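Local coordinates for multisubunit Na+/H+ antiporter, D subunit (Anoxybacillus flavithermus, PDB 6Z16), which probably exchanges sodium ions for protons across the cell membrane as one subunit of a multisubunit Mrp antiporter related to complex I, at residues P12-P23 with Y108-V118. Residues are numbered along the deposited sequence; the frame is centred on the assembly and turned at random.
Sequences PLVTAIVLIFFP and YYYSFFQFLIV. With PTY (phosphatidylethanolamine), chain Y.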
ATOM      1  N   PRO D  12      48.553  -3.373 -14.501  1.00 42.42           N
ATOM      2  CA  PRO D  12      48.778  -4.418 -13.489  1.00 46.16           C
ATOM      3  C   PRO D  12      47.616  -4.568 -12.529  1.00 51.55           C
ATOM      4  O   PRO D  12      47.296  -5.702 -12.145  1.00 57.81           O
ATOM      5  CB  PRO D  12      50.045  -3.948 -12.765  1.00 41.05           C
ATOM      6  CG  PRO D  12      50.671  -3.002 -13.653  1.00 48.48           C
ATOM      7  CD  PRO D  12      49.558  -2.305 -14.322  1.00 45.82           C
ATOM      8  N   LEU D  13      46.951  -3.452 -12.204  1.00 50.19           N
ATOM      9  CA  LEU D  13      45.848  -3.416 -11.248  1.00 42.25           C
ATOM     10  C   LEU D  13      44.726  -4.361 -11.648  1.00 38.48           C
ATOM     11  O   LEU D  13      44.408  -5.303 -10.907  1.00 34.26           O
ATOM     12  CB  LEU D  13      45.329  -1.984 -11.134  1.00 39.88           C
ATOM     13  CG  LEU D  13      44.187  -1.780 -10.152  1.00 43.53           C
ATOM     14  CD1 LEU D  13      44.647  -2.191  -8.783  1.00 45.73           C
ATOM     15  CD2 LEU D  13      43.750  -0.340 -10.159  1.00 44.04           C
ATOM     16  N   VAL D  14      44.160  -4.134 -12.846  1.00 38.50           N
ATOM     17  CA  VAL D  14      43.177  -5.020 -13.473  1.00 35.68           C
ATOM     18  C   VAL D  14      43.653  -6.458 -13.451  1.00 29.85           C
ATOM     19  O   VAL D  14      42.915  -7.359 -13.025  1.00 35.32           O
ATOM     20  CB  VAL D  14      42.892  -4.558 -14.915  1.00 27.69           C
ATOM     21  CG1 VAL D  14      41.981  -5.538 -15.610  1.00 23.99           C
ATOM     22  CG2 VAL D  14      42.289  -3.180 -14.931  1.00 26.46           C
ATOM     23  N   THR D  15      44.933  -6.666 -13.788  1.00 26.61           N
ATOM     24  CA  THR D  15      45.506  -8.005 -13.843  1.00 32.44           C
ATOM     25  C   THR D  15      45.453  -8.670 -12.486  1.00 34.03           C
ATOM     26  O   THR D  15      44.951  -9.795 -12.364  1.00 36.48           O
ATOM     27  CB  THR D  15      46.942  -7.937 -14.339  1.00 36.79           C
ATOM     28  OG1 THR D  15      46.961  -7.291 -15.614  1.00 46.58           O
ATOM     29  CG2 THR D  15      47.516  -9.332 -14.467  1.00 38.45           C
ATOM     30  N   ALA D  16      45.838  -7.923 -11.441  1.00 35.03           N
ATOM     31  CA  ALA D  16      45.832  -8.457 -10.085  1.00 33.89           C
ATOM     32  C   ALA D  16      44.428  -8.854  -9.671  1.00 43.75           C
ATOM     33  O   ALA D  16      44.226  -9.950  -9.129  1.00 45.91           O
ATOM     34  CB  ALA D  16      46.407  -7.429  -9.118  1.00 32.89           C
ATOM     35  N   ILE D  17      43.438  -8.047 -10.077  1.00 41.63           N
ATOM     36  CA  ILE D  17      42.053  -8.330  -9.734  1.00 36.68           C
ATOM     37  C   ILE D  17      41.598  -9.614 -10.407  1.00 37.96           C
ATOM     38  O   ILE D  17      41.081 -10.522  -9.743  1.00 39.83           O
ATOM     39  CB  ILE D  17      41.164  -7.136 -10.109  1.00 35.61           C
ATOM     40  CG1 ILE D  17      41.602  -5.899  -9.329  1.00 30.96           C
ATOM     41  CG2 ILE D  17      39.736  -7.445  -9.794  1.00 37.34           C
ATOM     42  CD1 ILE D  17      41.006  -4.619  -9.843  1.00 40.17           C
ATOM     43  N   VAL D  18      41.921  -9.783 -11.694  1.00 32.21           N
ATOM     44  CA  VAL D  18      41.439 -10.992 -12.354  1.00 33.67           C
ATOM     45  C   VAL D  18      42.298 -12.192 -12.019  1.00 27.60           C
ATOM     46  O   VAL D  18      41.952 -13.307 -12.414  1.00 25.84           O
ATOM     47  CB  VAL D  18      41.334 -10.855 -13.884  1.00 36.34           C
ATOM     48  CG1 VAL D  18      40.428  -9.704 -14.249  1.00 34.76           C
ATOM     49  CG2 VAL D  18      42.687 -10.712 -14.522  1.00 35.81           C
ATOM     50  N   LEU D  19      43.387 -12.012 -11.275  1.00 27.46           N
ATOM     51  CA  LEU D  19      44.092 -13.193 -10.817  1.00 34.03           C
ATOM     52  C   LEU D  19      43.522 -13.724  -9.515  1.00 49.33           C
ATOM     53  O   LEU D  19      43.954 -14.785  -9.059  1.00 55.61           O
ATOM     54  CB  LEU D  19      45.586 -12.894 -10.676  1.00 55.49           C
ATOM     55  CG  LEU D  19      46.329 -12.720 -12.004  1.00 60.87           C
ATOM     56  CD1 LEU D  19      47.717 -12.140 -11.803  1.00 44.83           C
ATOM     57  CD2 LEU D  19      46.407 -14.045 -12.729  1.00 52.91           C
ATOM     58  N   ILE D  20      42.545 -13.029  -8.927  1.00 51.01           N
ATOM     59  CA  ILE D  20      41.964 -13.500  -7.675  1.00 51.41           C
ATOM     60  C   ILE D  20      41.008 -14.672  -7.917  1.00 48.76           C
ATOM     61  O   ILE D  20      40.888 -15.566  -7.070  1.00 43.79           O
ATOM     62  CB  ILE D  20      41.292 -12.311  -6.961  1.00 59.40           C
ATOM     63  CG1 ILE D  20      42.332 -11.232  -6.668  1.00 52.42           C
ATOM     64  CG2 ILE D  20      40.653 -12.714  -5.644  1.00 48.03           C
ATOM     65  CD1 ILE D  20      41.762  -9.946  -6.160  1.00 56.62           C
ATOM     66  N   PHE D  21      40.382 -14.732  -9.099  1.00 43.62           N
ATOM     67  CA  PHE D  21      39.282 -15.666  -9.338  1.00 35.79           C
ATOM     68  C   PHE D  21      39.749 -17.115  -9.445  1.00 42.09           C
ATOM     69  O   PHE D  21      39.032 -18.026  -9.025  1.00 44.83           O
ATOM     70  CB  PHE D  21      38.528 -15.276 -10.605  1.00 34.91           C
ATOM     71  CG  PHE D  21      37.742 -14.014 -10.483  1.00 42.46           C
ATOM     72  CD1 PHE D  21      36.522 -14.005  -9.836  1.00 43.02           C
ATOM     73  CD2 PHE D  21      38.200 -12.844 -11.048  1.00 52.23           C
ATOM     74  CE1 PHE D  21      35.790 -12.849  -9.734  1.00 42.50           C
ATOM     75  CE2 PHE D  21      37.469 -11.682 -10.949  1.00 55.52           C
ATOM     76  CZ  PHE D  21      36.263 -11.688 -10.297  1.00 45.06           C
ATOM     77  N   PHE D  22      40.929 -17.363 -10.012  1.00 46.44           N
ATOM     78  CA  PHE D  22      41.411 -18.727 -10.245  1.00 48.57           C
ATOM     79  C   PHE D  22      42.760 -18.954  -9.563  1.00 47.26           C
ATOM     80  O   PHE D  22      43.822 -18.822 -10.181  1.00 53.17           O
ATOM     81  CB  PHE D  22      41.424 -19.066 -11.744  1.00 49.09           C
ATOM     82  CG  PHE D  22      42.007 -17.991 -12.657  1.00 46.57           C
ATOM     83  CD1 PHE D  22      41.204 -16.979 -13.157  1.00 46.19           C
ATOM     84  CD2 PHE D  22      43.315 -18.058 -13.101  1.00 41.34           C
ATOM     85  CE1 PHE D  22      41.719 -16.017 -14.003  1.00 42.54           C
ATOM     86  CE2 PHE D  22      43.833 -17.102 -13.937  1.00 32.36           C
ATOM     87  CZ  PHE D  22      43.036 -16.080 -14.390  1.00 37.16           C
ATOM     88  N   PRO D  23      42.756 -19.299  -8.270  1.00 47.61           N
ATOM     89  CA  PRO D  23      44.026 -19.574  -7.587  1.00 43.41           C
ATOM     90  C   PRO D  23      44.639 -20.915  -7.950  1.00 34.43           C
ATOM     91  O   PRO D  23      45.850 -21.011  -8.159  1.00 37.63           O
ATOM     92  CB  PRO D  23      43.637 -19.541  -6.106  1.00 44.66           C
ATOM     93  CG  PRO D  23      42.360 -18.801  -6.059  1.00 49.96           C
ATOM     94  CD  PRO D  23      41.651 -19.176  -7.310  1.00 47.26           C
ATOM     95  N   TYR D 108      47.888 -17.171  -4.216  1.00 25.25           N
ATOM     96  CA  TYR D 108      47.738 -15.764  -4.608  1.00 35.09           C
ATOM     97  C   TYR D 108      49.063 -15.040  -4.819  1.00 35.56           C
ATOM     98  O   TYR D 108      49.129 -13.829  -4.632  1.00 31.34           O
ATOM     99  CB  TYR D 108      46.886 -14.992  -3.594  1.00 38.81           C
ATOM    100  CG  TYR D 108      45.464 -15.472  -3.528  1.00 61.37           C
ATOM    101  CD1 TYR D 108      44.505 -14.977  -4.395  1.00 61.40           C
ATOM    102  CD2 TYR D 108      45.092 -16.454  -2.624  1.00 63.20           C
ATOM    103  CE1 TYR D 108      43.214 -15.429  -4.344  1.00 68.10           C
ATOM    104  CE2 TYR D 108      43.806 -16.913  -2.570  1.00 57.92           C
ATOM    105  CZ  TYR D 108      42.873 -16.397  -3.428  1.00 58.25           C
ATOM    106  OH  TYR D 108      41.586 -16.861  -3.373  1.00 62.05           O
ATOM    107  N   TYR D 109      50.102 -15.756  -5.255  1.00 34.33           N
ATOM    108  CA  TYR D 109      51.437 -15.168  -5.375  1.00 21.97           C
ATOM    109  C   TYR D 109      51.499 -14.099  -6.465  1.00 21.77           C
ATOM    110  O   TYR D 109      52.055 -13.012  -6.253  1.00 27.87           O
ATOM    111  CB  TYR D 109      52.456 -16.270  -5.649  1.00 23.57           C
ATOM    112  CG  TYR D 109      53.849 -15.752  -5.860  1.00 59.10           C
ATOM    113  CD1 TYR D 109      54.617 -15.323  -4.791  1.00 79.05           C
ATOM    114  CD2 TYR D 109      54.400 -15.688  -7.133  1.00 79.18           C
ATOM    115  CE1 TYR D 109      55.889 -14.840  -4.984  1.00 87.97           C
ATOM    116  CE2 TYR D 109      55.664 -15.202  -7.335  1.00 80.82           C
ATOM    117  CZ  TYR D 109      56.406 -14.783  -6.259  1.00 84.21           C
ATOM    118  OH  TYR D 109      57.675 -14.303  -6.462  1.00 84.11           O
ATOM    119  N   TYR D 110      50.936 -14.388  -7.637  1.00 17.06           N
ATOM    120  CA  TYR D 110      51.048 -13.473  -8.765  1.00 19.94           C
ATOM    121  C   TYR D 110      50.176 -12.243  -8.590  1.00 19.75           C
ATOM    122  O   TYR D 110      50.505 -11.181  -9.132  1.00 17.96           O
ATOM    123  CB  TYR D 110      50.698 -14.209 -10.053  1.00 36.85           C
ATOM    124  CG  TYR D 110      51.610 -15.382 -10.301  1.00 38.53           C
ATOM    125  CD1 TYR D 110      52.881 -15.199 -10.816  1.00 32.39           C
ATOM    126  CD2 TYR D 110      51.206 -16.672  -9.992  1.00 36.36           C
ATOM    127  CE1 TYR D 110      53.719 -16.268 -11.026  1.00 31.58           C
ATOM    128  CE2 TYR D 110      52.034 -17.744 -10.204  1.00 33.40           C
ATOM    129  CZ  TYR D 110      53.289 -17.537 -10.717  1.00 37.62           C
ATOM    130  OH  TYR D 110      54.116 -18.611 -10.927  1.00 48.16           O
ATOM    131  N   SER D 111      49.104 -12.357  -7.806  1.00 20.54           N
ATOM    132  CA  SER D 111      48.319 -11.190  -7.428  1.00 25.65           C
ATOM    133  C   SER D 111      49.156 -10.224  -6.606  1.00 33.79           C
ATOM    134  O   SER D 111      49.159  -9.017  -6.864  1.00 31.28           O
ATOM    135  CB  SER D 111      47.089 -11.627  -6.640  1.00 29.89           C
ATOM    136  OG  SER D 111      46.278 -12.495  -7.400  1.00 32.95           O
ATOM    137  N   PHE D 112      49.901 -10.752  -5.630  1.00 32.57           N
ATOM    138  CA  PHE D 112      50.727  -9.927  -4.755  1.00 32.37           C
ATOM    139  C   PHE D 112      51.884  -9.299  -5.521  1.00 33.20           C
ATOM    140  O   PHE D 112      52.253  -8.144  -5.263  1.00 34.80           O
ATOM    141  CB  PHE D 112      51.236 -10.785  -3.602  1.00 31.71           C
ATOM    142  CG  PHE D 112      50.153 -11.279  -2.691  1.00 41.49           C
ATOM    143  CD1 PHE D 112      48.987 -10.554  -2.515  1.00 48.86           C
ATOM    144  CD2 PHE D 112      50.275 -12.501  -2.058  1.00 38.71           C
ATOM    145  CE1 PHE D 112      47.982 -11.021  -1.693  1.00 37.20           C
ATOM    146  CE2 PHE D 112      49.258 -12.990  -1.263  1.00 26.90           C
ATOM    147  CZ  PHE D 112      48.123 -12.239  -1.064  1.00 27.45           C
ATOM    148  N   PHE D 113      52.452 -10.055  -6.467  1.00 28.17           N
ATOM    149  CA  PHE D 113      53.412  -9.527  -7.435  1.00 25.60           C
ATOM    150  C   PHE D 113      52.857  -8.311  -8.170  1.00 24.45           C
ATOM    151  O   PHE D 113      53.495  -7.245  -8.221  1.00 26.78           O
ATOM    152  CB  PHE D 113      53.757 -10.637  -8.431  1.00 41.95           C
ATOM    153  CG  PHE D 113      54.836 -10.279  -9.414  1.00 79.21           C
ATOM    154  CD1 PHE D 113      56.163 -10.456  -9.091  1.00 70.58           C
ATOM    155  CD2 PHE D 113      54.517  -9.767 -10.665  1.00 93.05           C
ATOM    156  CE1 PHE D 113      57.149 -10.133  -9.992  1.00 68.46           C
ATOM    157  CE2 PHE D 113      55.501  -9.431 -11.560  1.00 78.80           C
ATOM    158  CZ  PHE D 113      56.816  -9.615 -11.221  1.00 73.67           C
ATOM    159  N   GLN D 114      51.665  -8.460  -8.753  1.00 22.17           N
ATOM    160  CA  GLN D 114      51.089  -7.367  -9.526  1.00 21.09           C
ATOM    161  C   GLN D 114      50.695  -6.190  -8.646  1.00 30.75           C
ATOM    162  O   GLN D 114      50.795  -5.046  -9.087  1.00 30.34           O
ATOM    163  CB  GLN D 114      49.891  -7.859 -10.331  1.00 31.58           C
ATOM    164  CG  GLN D 114      50.231  -8.866 -11.414  1.00 51.30           C
ATOM    165  CD  GLN D 114      51.009  -8.266 -12.558  1.00 54.11           C
ATOM    166  OE1 GLN D 114      50.717  -7.165 -13.012  1.00 56.00           O
ATOM    167  NE2 GLN D 114      52.017  -8.986 -13.026  1.00 48.30           N
ATOM    168  N   PHE D 115      50.291  -6.433  -7.393  1.00 35.46           N
ATOM    169  CA  PHE D 115      50.003  -5.309  -6.501  1.00 37.75           C
ATOM    170  C   PHE D 115      51.268  -4.559  -6.106  1.00 40.45           C
ATOM    171  O   PHE D 115      51.229  -3.333  -5.942  1.00 37.58           O
ATOM    172  CB  PHE D 115      49.259  -5.755  -5.241  1.00 35.55           C
ATOM    173  CG  PHE D 115      47.792  -5.991  -5.447  1.00 39.06           C
ATOM    174  CD1 PHE D 115      46.955  -4.936  -5.765  1.00 39.44           C
ATOM    175  CD2 PHE D 115      47.234  -7.238  -5.228  1.00 42.93           C
ATOM    176  CE1 PHE D 115      45.610  -5.139  -5.942  1.00 46.40           C
ATOM    177  CE2 PHE D 115      45.887  -7.449  -5.398  1.00 46.16           C
ATOM    178  CZ  PHE D 115      45.072  -6.397  -5.753  1.00 44.92           C
ATOM    179  N   LEU D 116      52.393  -5.266  -5.969  1.00 40.83           N
ATOM    180  CA  LEU D 116      53.656  -4.584  -5.704  1.00 34.67           C
ATOM    181  C   LEU D 116      54.072  -3.706  -6.875  1.00 24.69           C
ATOM    182  O   LEU D 116      54.538  -2.571  -6.676  1.00 21.74           O
ATOM    183  CB  LEU D 116      54.744  -5.602  -5.383  1.00 41.46           C
ATOM    184  CG  LEU D 116      56.132  -5.039  -5.099  1.00 40.50           C
ATOM    185  CD1 LEU D 116      56.082  -4.081  -3.937  1.00 32.62           C
ATOM    186  CD2 LEU D 116      57.084  -6.169  -4.798  1.00 43.06           C
ATOM    187  N   ILE D 117      53.889  -4.195  -8.105  1.00 26.57           N
ATOM    188  CA  ILE D 117      54.290  -3.344  -9.224  1.00 31.28           C
ATOM    189  C   ILE D 117      53.283  -2.214  -9.435  1.00 27.94           C
ATOM    190  O   ILE D 117      53.661  -1.135  -9.911  1.00 23.95           O
ATOM    191  CB  ILE D 117      54.565  -4.155 -10.508  1.00 37.60           C
ATOM    192  CG1 ILE D 117      53.316  -4.807 -11.066  1.00 61.64           C
ATOM    193  CG2 ILE D 117      55.619  -5.218 -10.245  1.00 28.87           C
ATOM    194  CD1 ILE D 117      53.536  -5.472 -12.390  1.00 75.90           C
ATOM    195  N   VAL D 118      52.019  -2.405  -9.018  1.00 28.49           N
ATOM    196  CA  VAL D 118      51.053  -1.302  -8.944  1.00 28.94           C
ATOM    197  C   VAL D 118      51.550  -0.216  -8.005  1.00 43.74           C
ATOM    198  O   VAL D 118      51.538   0.974  -8.345  1.00 39.77           O
ATOM    199  CB  VAL D 118      49.670  -1.813  -8.496  1.00 26.04           C
ATOM    200  CG1 VAL D 118      48.777  -0.665  -8.057  1.00 24.12           C
ATOM    201  CG2 VAL D 118      48.983  -2.466  -9.609  1.00 21.55           C
TER
HETATM  202  C1  PTY Y 501      36.094 -19.756 -12.853  1.00127.53           C
HETATM  203  C2  PTY Y 501      39.104 -26.079  -8.613  1.00113.21           C
HETATM  204  C3  PTY Y 501      37.786 -26.174  -9.410  1.00110.09           C
HETATM  205  O4  PTY Y 501      36.851 -19.067 -13.874  1.00125.32           O
HETATM  206  C5  PTY Y 501      36.285 -21.966 -11.696  1.00132.58           C
HETATM  207  C6  PTY Y 501      36.411 -21.218 -12.993  1.00125.76           C
HETATM  208  O7  PTY Y 501      37.797 -21.311 -13.442  1.00118.20           O
HETATM  209  C8  PTY Y 501      38.021 -21.894 -14.627  1.00114.51           C
HETATM  210  O10 PTY Y 501      37.165 -22.421 -15.285  1.00110.40           O
HETATM  211  C11 PTY Y 501      39.461 -21.776 -15.023  1.00100.53           C
HETATM  212  C12 PTY Y 501      39.638 -21.640 -16.525  1.00 93.69           C
HETATM  213  C13 PTY Y 501      40.765 -20.702 -16.886  1.00 88.65           C
HETATM  214  C14 PTY Y 501      40.575 -19.301 -16.343  1.00 79.75           C
HETATM  215  C15 PTY Y 501      41.623 -18.316 -16.819  1.00 80.51           C
HETATM  216  C16 PTY Y 501      41.492 -17.916 -18.271  1.00 94.44           C
HETATM  217  C17 PTY Y 501      40.343 -16.969 -18.518  1.00108.03           C
HETATM  218  C18 PTY Y 501      40.519 -15.619 -17.849  1.00110.45           C
HETATM  219  C19 PTY Y 501      41.708 -14.831 -18.366  1.00102.21           C
HETATM  220  C20 PTY Y 501      41.695 -13.367 -17.961  1.00103.67           C
HETATM  221  C30 PTY Y 501      36.924 -17.740 -13.794  1.00128.10           C
HETATM  222  C31 PTY Y 501      37.883 -17.196 -14.812  1.00126.04           C
HETATM  223  O30 PTY Y 501      36.308 -17.085 -12.998  1.00129.34           O
HETATM  224  C32 PTY Y 501      37.388 -15.958 -15.547  1.00121.10           C
HETATM  225  C33 PTY Y 501      37.621 -14.670 -14.780  1.00117.16           C
HETATM  226  C34 PTY Y 501      36.769 -13.517 -15.280  1.00128.42           C
HETATM  227  C35 PTY Y 501      37.005 -12.203 -14.558  1.00124.97           C
HETATM  228  C36 PTY Y 501      35.862 -11.218 -14.719  1.00120.13           C
HETATM  229  C37 PTY Y 501      34.545 -11.720 -14.147  1.00114.22           C
HETATM  230  P1  PTY Y 501      36.657 -24.604 -11.271  1.00150.58           P
HETATM  231  O11 PTY Y 501      37.582 -24.867  -9.998  1.00119.94           O
HETATM  232  O12 PTY Y 501      37.080 -25.609 -12.340  1.00155.11           O
HETATM  233  O13 PTY Y 501      35.222 -24.638 -10.914  1.00164.98           O
HETATM  234  O14 PTY Y 501      37.096 -23.154 -11.799  1.00137.70           O
HETATM  235  N1  PTY Y 501      39.374 -24.675  -8.297  1.00114.78           N
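Tyr108, at the N-cap of helix 109-124, reaches across to Pro23 and Ile20 and opens an antiparallel packing of two transmembrane helices; the axes of 12-18 and 109-118 pass 8.4 Å apart, their directions 160° apart. Pro23 lies alongside the tyrosine, CB above one face of the ring, offset toward the rim, while Ile20 O comes to its edge, near the plane, 3.6 Å from Tyr108 CE1. Between these two contacts the chain carries Phe22, turned the other way onto phosphatidylethanolamine, with lipid C15 centred over one face of its ring; an alanine here would strip away that ring, and the acyl chain would probably be freer to shift beside the helix pair. One turn of helix further, the backbones draw closest at small residues, Ala16 CA and Ser111 CA being 4.6 Å apart. Gln114 bends at chi2 (-69°), which brings OE1 to Pro12 CB, while its NE2 makes a weak hydrogen bond to Thr37 of helix 26-53. Phe115 then turns a ring face to Ala16 CB, which sits over its centre, 3.7 Å from the ring centroid, an example of CH-pi packing permitted by a short side chain; its ring also meets Ile802 of another subunit. Ile117 and Val118 finish the interface around Pro12, where Val118 CG2 lies 3.6 Å from Pro12 CB and 3.4 Å from Leu13 N.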